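Local atomic coordinates of PKS (Streptomyces albus, PDB entry 4OQJ), a protein that probably catalyses decarboxylative chain extension of carrier-bound acyl intermediates, as a ketosynthase domain of the oxazolomycin polyketide synthase. Residues I23-L28 / K383-L388; A379-T384 / A443-E448; T419-W422 / P428-A431. All blocks are in the same frame, centred on the assembly; numbering follows the deposited sequence.

How the contacts relate
All three contacts belong to the ketosynthase domain and reach the same mixed beta-sheet, two of them through helix 376-390. Contact 1 sets the helix against strand 23-31, and contact 2 sets the preceding turns against strand 441-448; their centres are about 8 Å apart and they share Lys383 and Thr384. Contact 3, its centre about 13 Å from each of the others, comes later than contact 1 in the chain and falls between the two segments of contact 2. Strand 430-436 pairs with strand 441-448, and Leu388 CD2 of contact 1 packs on Trp422 CH2 of contact 3 at 3.4 Å. One helix thus meets residues distant in sequence across the thiolase-type core.

Contact 1 (I23-L28 / K383-L388); sequences IAVIGL and KTILML
Ile385 projects from helix 376-390 onto Val25 and Leu28 of strand 23-31, a helix-on-sheet contact within the thiolase-type fold of the ketosynthase. Its CD1 meets the tip of Val25, 4.0 Å from CG1 and almost as near CG2, so that the methyl faces both prongs of the valine; it also stands near Leu28 CD2. The closest approach to Leu28 CD2 is made by Ile385 CG2, at 3.7 Å and again tip to tip. Leu28 reaches it with CG placed between its own backbone N and carbonyl carbon (chi1 57°), a torsion that carries the isobutyl group toward the helix. All three side chains are buried, and the contact is wholly apolar.

Further out, Val25 also leans on Leu265, and Leu28 on Val263, both from the adjoining strand 259-267, while Pro38 of helix 38-46 touches Leu28 as well. Backbone bonds from Ile23 to Ile282 and from Val25 to Ala280 tie the strand to its other neighbour, 280-289. On the helix, backbone bonds between successive turns hold the frame from which Ile385 extends: Met387 N donates to Lys383 O at 3.0 Å, and Leu388 N to Thr384 O at 3.1 Å.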
loop_
_atom_site.group_PDB
_atom_site.type_symbol
_atom_site.label_atom_id
_atom_site.label_comp_id
_atom_site.label_asym_id
_atom_site.label_seq_id
_atom_site.Cartn_x
_atom_site.Cartn_y
_atom_site.Cartn_z
ATOM N N ILE A 23 -14.246 -8.060 10.031
ATOM C CA ILE A 23 -13.143 -7.459 10.777
ATOM C C ILE A 23 -13.661 -6.575 11.906
ATOM O O ILE A 23 -14.413 -5.637 11.666
ATOM C CB ILE A 23 -12.237 -6.584 9.874
ATOM C CG1 ILE A 23 -11.654 -7.375 8.694
ATOM C CG2 ILE A 23 -11.119 -5.950 10.681
ATOM C CD1 ILE A 23 -10.779 -8.522 9.064
ATOM N N ALA A 24 -13.238 -6.850 13.136
ATOM C CA ALA A 24 -13.582 -5.988 14.259
ATOM C C ALA A 24 -12.704 -4.744 14.325
ATOM O O ALA A 24 -11.496 -4.812 14.094
ATOM C CB ALA A 24 -13.471 -6.751 15.560
ATOM N N VAL A 25 -13.317 -3.608 14.637
ATOM C CA VAL A 25 -12.581 -2.434 15.078
ATOM C C VAL A 25 -12.461 -2.519 16.590
ATOM O O VAL A 25 -13.468 -2.385 17.285
ATOM C CB VAL A 25 -13.284 -1.141 14.684
ATOM C CG1 VAL A 25 -12.488 0.059 15.147
ATOM C CG2 VAL A 25 -13.495 -1.102 13.170
ATOM N N ILE A 26 -11.257 -2.762 17.107
ATOM C CA ILE A 26 -11.108 -3.011 18.538
ATOM C C ILE A 26 -10.507 -1.840 19.276
ATOM O O ILE A 26 -10.400 -1.870 20.496
ATOM C CB ILE A 26 -10.262 -4.246 18.821
ATOM C CG1 ILE A 26 -8.842 -4.095 18.256
ATOM C CG2 ILE A 26 -10.956 -5.497 18.272
ATOM C CD1 ILE A 26 -7.911 -5.200 18.739
ATOM N N GLY A 27 -10.126 -0.804 18.548
ATOM C CA GLY A 27 -9.629 0.409 19.166
ATOM C C GLY A 27 -9.573 1.506 18.123
ATOM O O GLY A 27 -9.662 1.224 16.932
ATOM N N LEU A 28 -9.449 2.751 18.564
ATOM C CA LEU A 28 -9.361 3.866 17.632
ATOM C C LEU A 28 -8.951 5.112 18.372
ATOM O O LEU A 28 -9.020 5.165 19.596
ATOM C CB LEU A 28 -10.683 4.093 16.886
ATOM C CG LEU A 28 -11.979 4.354 17.669
ATOM C CD1 LEU A 28 -12.046 5.766 18.199
ATOM C CD2 LEU A 28 -13.175 4.089 16.766
ATOM N N LYS A 383 -16.485 8.806 12.620
ATOM C CA LYS A 383 -17.819 9.332 12.918
ATOM C C LYS A 383 -18.829 8.208 12.825
ATOM O O LYS A 383 -19.704 8.078 13.671
ATOM C CB LYS A 383 -18.221 10.469 11.957
ATOM C CG LYS A 383 -19.741 10.682 11.796
ATOM C CD LYS A 383 -20.051 11.730 10.718
ATOM C CE LYS A 383 -21.558 11.866 10.486
ATOM N NZ LYS A 383 -21.798 12.833 9.413
ATOM N N THR A 384 -18.708 7.403 11.776
ATOM C CA THR A 384 -19.690 6.361 11.498
ATOM C C THR A 384 -19.595 5.262 12.552
ATOM O O THR A 384 -20.605 4.729 12.998
ATOM C CB THR A 384 -19.481 5.781 10.062
ATOM O OG1 THR A 384 -19.640 6.838 9.102
ATOM C CG2 THR A 384 -20.470 4.679 9.759
ATOM N N ILE A 385 -18.381 4.939 12.973
ATOM C CA ILE A 385 -18.195 3.961 14.048
ATOM C C ILE A 385 -18.854 4.432 15.352
ATOM O O ILE A 385 -19.510 3.652 16.031
ATOM C CB ILE A 385 -16.699 3.681 14.293
ATOM C CG1 ILE A 385 -16.123 2.890 13.121
ATOM C CG2 ILE A 385 -16.490 2.911 15.602
ATOM C CD1 ILE A 385 -14.604 2.821 13.105
ATOM N N LEU A 386 -18.694 5.706 15.698
ATOM C CA LEU A 386 -19.274 6.224 16.938
ATOM C C LEU A 386 -20.805 6.237 16.885
ATOM O O LEU A 386 -21.469 5.902 17.871
ATOM C CB LEU A 386 -18.742 7.629 17.230
ATOM C CG LEU A 386 -17.240 7.660 17.570
ATOM C CD1 LEU A 386 -16.701 9.079 17.559
ATOM C CD2 LEU A 386 -16.981 7.022 18.937
HETATM N N MSE A 387 -21.362 6.625 15.743
HETATM C CA MSE A 387 -22.811 6.621 15.551
HETATM C C MSE A 387 -23.374 5.233 15.790
HETATM O O MSE A 387 -24.415 5.084 16.430
HETATM C CB MSE A 387 -23.186 7.069 14.128
HETATM C CG MSE A 387 -22.949 8.521 13.825
HETATM SE SE MSE A 387 -23.147 8.836 11.892
HETATM C CE MSE A 387 -25.013 8.371 11.688
ATOM N N LEU A 388 -22.692 4.227 15.232
ATOM C CA LEU A 388 -23.131 2.837 15.305
ATOM C C LEU A 388 -23.028 2.298 16.724
ATOM O O LEU A 388 -23.922 1.596 17.197
ATOM C CB LEU A 388 -22.304 1.954 14.363
ATOM C CG LEU A 388 -22.635 2.011 12.869
ATOM C CD1 LEU A 388 -21.505 1.376 12.050
ATOM C CD2 LEU A 388 -23.947 1.306 12.598
#

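Contact 2 (A379-T384 / A443-E448); sequences AGLIKT and AHVIVE
Leu381 and Val447 make the close part of this helix-on-sheet contact, where the methyl CD1 of the leucine comes within 3.7 Å of Val447 CG2. The two side chains meet at a slant. With CG anti to the backbone N (chi1 178°), Leu381 swings its branched end nearer the strand than the direction of its CB alone would suggest. Val447 meets it with the methyl that lies beside its own backbone N.

Toward Val445 the fit is looser: the same Leu381 CD1 stands 4.5 Å from Val445 CG1. Thr384 likewise directs its CB at the strand without close contact, and its hydroxyl turns back to the helix. Thr384 OG1 donates to Gly380 O at 2.9 Å, sharing that carbonyl with Thr384 N, which arrives from the opposite face of the carbonyl plane; the buried hydroxyl is thereby satisfied one turn back. Solvent appears at the strand's end, where Glu448 is partly exposed and pairs with Arg430.

Leu381 also packs on Leu197 and Val200 of helix 195-209, while Val445 and Val447 touch strand 280-289. Through the contacts of Leu381 with Val445 and Val447, helix 376-390 lies over strand 441-448, which runs in the sheet between strands 280-289 and 430-436.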
loop_
_atom_site.group_PDB
_atom_site.type_symbol
_atom_site.label_atom_id
_atom_site.label_comp_id
_atom_site.label_asym_id
_atom_site.label_seq_id
_atom_site.Cartn_x
_atom_site.Cartn_y
_atom_site.Cartn_z
ATOM N N ALA A 379 -11.825 10.701 9.514
ATOM C CA ALA A 379 -12.869 11.492 10.140
ATOM C C ALA A 379 -14.245 10.897 9.788
ATOM O O ALA A 379 -15.124 10.783 10.645
ATOM C CB ALA A 379 -12.771 12.951 9.705
ATOM N N GLY A 380 -14.408 10.458 8.547
ATOM C CA GLY A 380 -15.672 9.870 8.104
ATOM C C GLY A 380 -15.956 8.496 8.725
ATOM O O GLY A 380 -17.070 8.220 9.158
ATOM N N LEU A 381 -14.943 7.631 8.758
ATOM C CA LEU A 381 -15.102 6.283 9.294
ATOM C C LEU A 381 -15.321 6.319 10.805
ATOM O O LEU A 381 -16.210 5.634 11.328
ATOM C CB LEU A 381 -13.882 5.422 8.951
ATOM C CG LEU A 381 -13.852 3.982 9.490
ATOM C CD1 LEU A 381 -15.099 3.201 9.096
ATOM C CD2 LEU A 381 -12.608 3.275 8.989
ATOM N N ILE A 382 -14.534 7.133 11.504
ATOM C CA ILE A 382 -14.644 7.193 12.949
ATOM C C ILE A 382 -15.976 7.812 13.352
ATOM O O ILE A 382 -16.568 7.347 14.299
ATOM C CB ILE A 382 -13.454 7.940 13.588
ATOM C CG1 ILE A 382 -12.205 7.061 13.462
ATOM C CG2 ILE A 382 -13.720 8.215 15.078
ATOM C CD1 ILE A 382 -10.901 7.722 13.866
ATOM N N LYS A 383 -16.485 8.806 12.620
ATOM C CA LYS A 383 -17.819 9.332 12.918
ATOM C C LYS A 383 -18.829 8.208 12.825
ATOM O O LYS A 383 -19.704 8.078 13.671
ATOM C CB LYS A 383 -18.221 10.469 11.957
ATOM C CG LYS A 383 -19.741 10.682 11.796
ATOM C CD LYS A 383 -20.051 11.730 10.718
ATOM C CE LYS A 383 -21.558 11.866 10.486
ATOM N NZ LYS A 383 -21.798 12.833 9.413
ATOM N N THR A 384 -18.708 7.403 11.776
ATOM C CA THR A 384 -19.690 6.361 11.498
ATOM C C THR A 384 -19.595 5.262 12.552
ATOM O O THR A 384 -20.605 4.729 12.998
ATOM C CB THR A 384 -19.481 5.781 10.062
ATOM O OG1 THR A 384 -19.640 6.838 9.102
ATOM C CG2 THR A 384 -20.470 4.679 9.759
ATOM N N ALA A 443 -12.696 4.603 -2.706
ATOM C CA ALA A 443 -12.842 3.589 -1.682
ATOM C C ALA A 443 -14.216 3.686 -1.031
ATOM O O ALA A 443 -14.777 4.782 -0.902
ATOM C CB ALA A 443 -11.766 3.733 -0.647
ATOM N N HIS A 444 -14.761 2.539 -0.645
ATOM C CA HIS A 444 -16.018 2.483 0.104
ATOM C C HIS A 444 -15.929 1.317 1.081
ATOM O O HIS A 444 -15.455 0.239 0.735
ATOM C CB HIS A 444 -17.211 2.328 -0.836
ATOM C CG HIS A 444 -18.553 2.497 -0.175
ATOM N ND1 HIS A 444 -19.128 3.734 0.048
ATOM C CD2 HIS A 444 -19.438 1.581 0.291
ATOM C CE1 HIS A 444 -20.319 3.567 0.607
ATOM N NE2 HIS A 444 -20.534 2.272 0.754
ATOM N N VAL A 445 -16.362 1.561 2.308
ATOM C CA VAL A 445 -16.272 0.604 3.405
ATOM C C VAL A 445 -17.669 0.381 4.001
ATOM O O VAL A 445 -18.431 1.341 4.221
ATOM C CB VAL A 445 -15.302 1.119 4.475
ATOM C CG1 VAL A 445 -15.299 0.238 5.727
ATOM C CG2 VAL A 445 -13.919 1.228 3.885
ATOM N N ILE A 446 -18.013 -0.883 4.244
ATOM C CA ILE A 446 -19.295 -1.231 4.847
ATOM C C ILE A 446 -19.046 -1.551 6.303
ATOM O O ILE A 446 -18.213 -2.408 6.629
ATOM C CB ILE A 446 -19.961 -2.442 4.176
ATOM C CG1 ILE A 446 -20.147 -2.200 2.664
ATOM C CG2 ILE A 446 -21.293 -2.776 4.870
ATOM C CD1 ILE A 446 -20.989 -1.000 2.308
ATOM N N VAL A 447 -19.771 -0.861 7.169
ATOM C CA VAL A 447 -19.590 -0.984 8.616
ATOM C C VAL A 447 -20.920 -1.361 9.264
ATOM O O VAL A 447 -21.963 -0.816 8.900
ATOM C CB VAL A 447 -19.076 0.334 9.256
ATOM C CG1 VAL A 447 -18.664 0.092 10.682
ATOM C CG2 VAL A 447 -17.900 0.904 8.477
ATOM N N GLU A 448 -20.867 -2.290 10.221
ATOM C CA GLU A 448 -22.039 -2.732 10.971
ATOM C C GLU A 448 -21.861 -2.481 12.477
ATOM O O GLU A 448 -20.734 -2.438 13.012
ATOM C CB GLU A 448 -22.293 -4.217 10.697
ATOM C CG GLU A 448 -23.576 -4.775 11.281
ATOM C CD GLU A 448 -23.854 -6.198 10.810
ATOM O OE1 GLU A 448 -24.298 -6.379 9.653
ATOM O OE2 GLU A 448 -23.609 -7.143 11.588
#

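Contact 3 (T419-W422 / P428-A431); sequences TKEW and PRRA
The carbonyl oxygen of Trp422 takes two hydrogen bonds from the side of the Arg429 guanidinium. NH2 of Arg429 lies 2.9 Å from Trp422 O, nearly in line with the carbonyl bond, whereas NE of Arg429, 3.0 Å from the same oxygen, comes from above the carbonyl plane. Both bonds are moderately bent, with N-H...O angles of 146° and 148°. The oxygen itself sits only 5° out of the guanidinium plane, so the pair of bonds fixes the rotation of that group. The third nitrogen, NH1, is engaged by Glu449 in a salt bridge, which probably offsets the nearby like charge of Arg391. Glu421 OE2, 4.2 Å from Arg429 NH2, is an opposite charge too distant for a salt bridge.

The aliphatic part of Arg429, extended from CG to NE, runs antiparallel to the indole side chain across its face. Its CD stands 3.9 Å from the centroid of the five-membered ring of Trp422 in a CH-pi contact. At the ring's edge, Trp422 CH2 meets Ala431 CB at 4.2 Å. The indole nitrogen has its own partner in Ser324 OG, and Arg430, whose CB points away, is bound by Glu448 and Thr322.

Trp422 bonds through its backbone to Arg391, and Ala431 to Val447. The short loop after Trp422 leads into strand 430-436, which pairs with the next strand, 441-448, as a beta hairpin in the sheet of the thiolase-type core.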
loop_
_atom_site.group_PDB
_atom_site.type_symbol
_atom_site.label_atom_id
_atom_site.label_comp_id
_atom_site.label_asym_id
_atom_site.label_seq_id
_atom_site.Cartn_x
_atom_site.Cartn_y
_atom_site.Cartn_z
ATOM N N THR A 419 -29.982 14.906 15.840
ATOM C CA THR A 419 -29.449 13.894 16.712
ATOM C C THR A 419 -30.610 13.101 17.275
ATOM O O THR A 419 -31.480 13.650 17.952
ATOM C CB THR A 419 -28.603 14.483 17.850
ATOM O OG1 THR A 419 -27.584 15.330 17.302
ATOM C CG2 THR A 419 -27.939 13.372 18.609
ATOM N N LYS A 420 -30.643 11.808 16.990
ATOM C CA LYS A 420 -31.755 10.986 17.452
ATOM C C LYS A 420 -31.402 9.522 17.394
ATOM O O LYS A 420 -30.402 9.137 16.767
ATOM C CB LYS A 420 -33.003 11.246 16.608
ATOM C CG LYS A 420 -32.842 10.879 15.138
ATOM C CD LYS A 420 -34.204 10.823 14.463
ATOM C CE LYS A 420 -34.092 10.292 13.061
ATOM N NZ LYS A 420 -35.389 10.372 12.343
ATOM N N GLU A 421 -32.233 8.707 18.030
ATOM C CA GLU A 421 -32.002 7.275 18.034
ATOM C C GLU A 421 -31.960 6.777 16.602
ATOM O O GLU A 421 -32.728 7.224 15.742
ATOM C CB GLU A 421 -33.081 6.515 18.816
ATOM C CG GLU A 421 -32.721 5.036 19.026
ATOM C CD GLU A 421 -33.879 4.194 19.532
ATOM O OE1 GLU A 421 -34.867 4.767 20.039
ATOM O OE2 GLU A 421 -33.796 2.950 19.418
ATOM N N TRP A 422 -31.024 5.868 16.359
ATOM C CA TRP A 422 -30.891 5.203 15.081
ATOM C C TRP A 422 -31.896 4.057 15.106
ATOM O O TRP A 422 -31.728 3.120 15.887
ATOM C CB TRP A 422 -29.449 4.714 14.902
ATOM C CG TRP A 422 -29.104 4.203 13.544
ATOM C CD1 TRP A 422 -29.948 3.641 12.626
ATOM C CD2 TRP A 422 -27.806 4.207 12.947
ATOM N NE1 TRP A 422 -29.249 3.294 11.495
ATOM C CE2 TRP A 422 -27.933 3.634 11.665
ATOM C CE3 TRP A 422 -26.547 4.640 13.373
ATOM C CZ2 TRP A 422 -26.845 3.480 10.807
ATOM C CZ3 TRP A 422 -25.470 4.486 12.528
ATOM C CH2 TRP A 422 -25.624 3.915 11.251
ATOM N N PRO A 428 -29.013 -5.940 11.618
ATOM C CA PRO A 428 -28.224 -5.004 12.423
ATOM C C PRO A 428 -27.991 -3.716 11.649
ATOM O O PRO A 428 -28.002 -3.739 10.416
ATOM C CB PRO A 428 -26.912 -5.755 12.665
ATOM C CG PRO A 428 -27.275 -7.183 12.572
ATOM C CD PRO A 428 -28.371 -7.260 11.531
ATOM N N ARG A 429 -27.793 -2.609 12.355
ATOM C CA ARG A 429 -27.572 -1.337 11.696
ATOM C C ARG A 429 -26.311 -1.373 10.828
ATOM O O ARG A 429 -25.249 -1.786 11.281
ATOM C CB ARG A 429 -27.475 -0.231 12.733
ATOM C CG ARG A 429 -28.761 -0.058 13.551
ATOM C CD ARG A 429 -28.480 0.710 14.812
ATOM N NE ARG A 429 -29.691 0.982 15.583
ATOM C CZ ARG A 429 -30.278 0.106 16.391
ATOM N NH1 ARG A 429 -29.781 -1.119 16.533
ATOM N NH2 ARG A 429 -31.369 0.459 17.065
ATOM N N ARG A 430 -26.440 -0.940 9.576
ATOM C CA ARG A 430 -25.321 -0.939 8.647
ATOM C C ARG A 430 -25.172 0.414 7.975
ATOM O O ARG A 430 -26.171 1.082 7.654
ATOM C CB ARG A 430 -25.498 -2.017 7.585
ATOM C CG ARG A 430 -25.416 -3.425 8.114
ATOM C CD ARG A 430 -25.988 -4.415 7.116
ATOM N NE ARG A 430 -25.874 -5.775 7.621
ATOM C CZ ARG A 430 -26.469 -6.831 7.087
ATOM N NH1 ARG A 430 -27.244 -6.704 6.013
ATOM N NH2 ARG A 430 -26.287 -8.022 7.638
ATOM N N ALA A 431 -23.917 0.790 7.749
ATOM C CA ALA A 431 -23.582 2.037 7.098
ATOM C C ALA A 431 -22.562 1.839 5.995
ATOM O O ALA A 431 -21.804 0.854 5.986
ATOM C CB ALA A 431 -23.044 3.037 8.118
#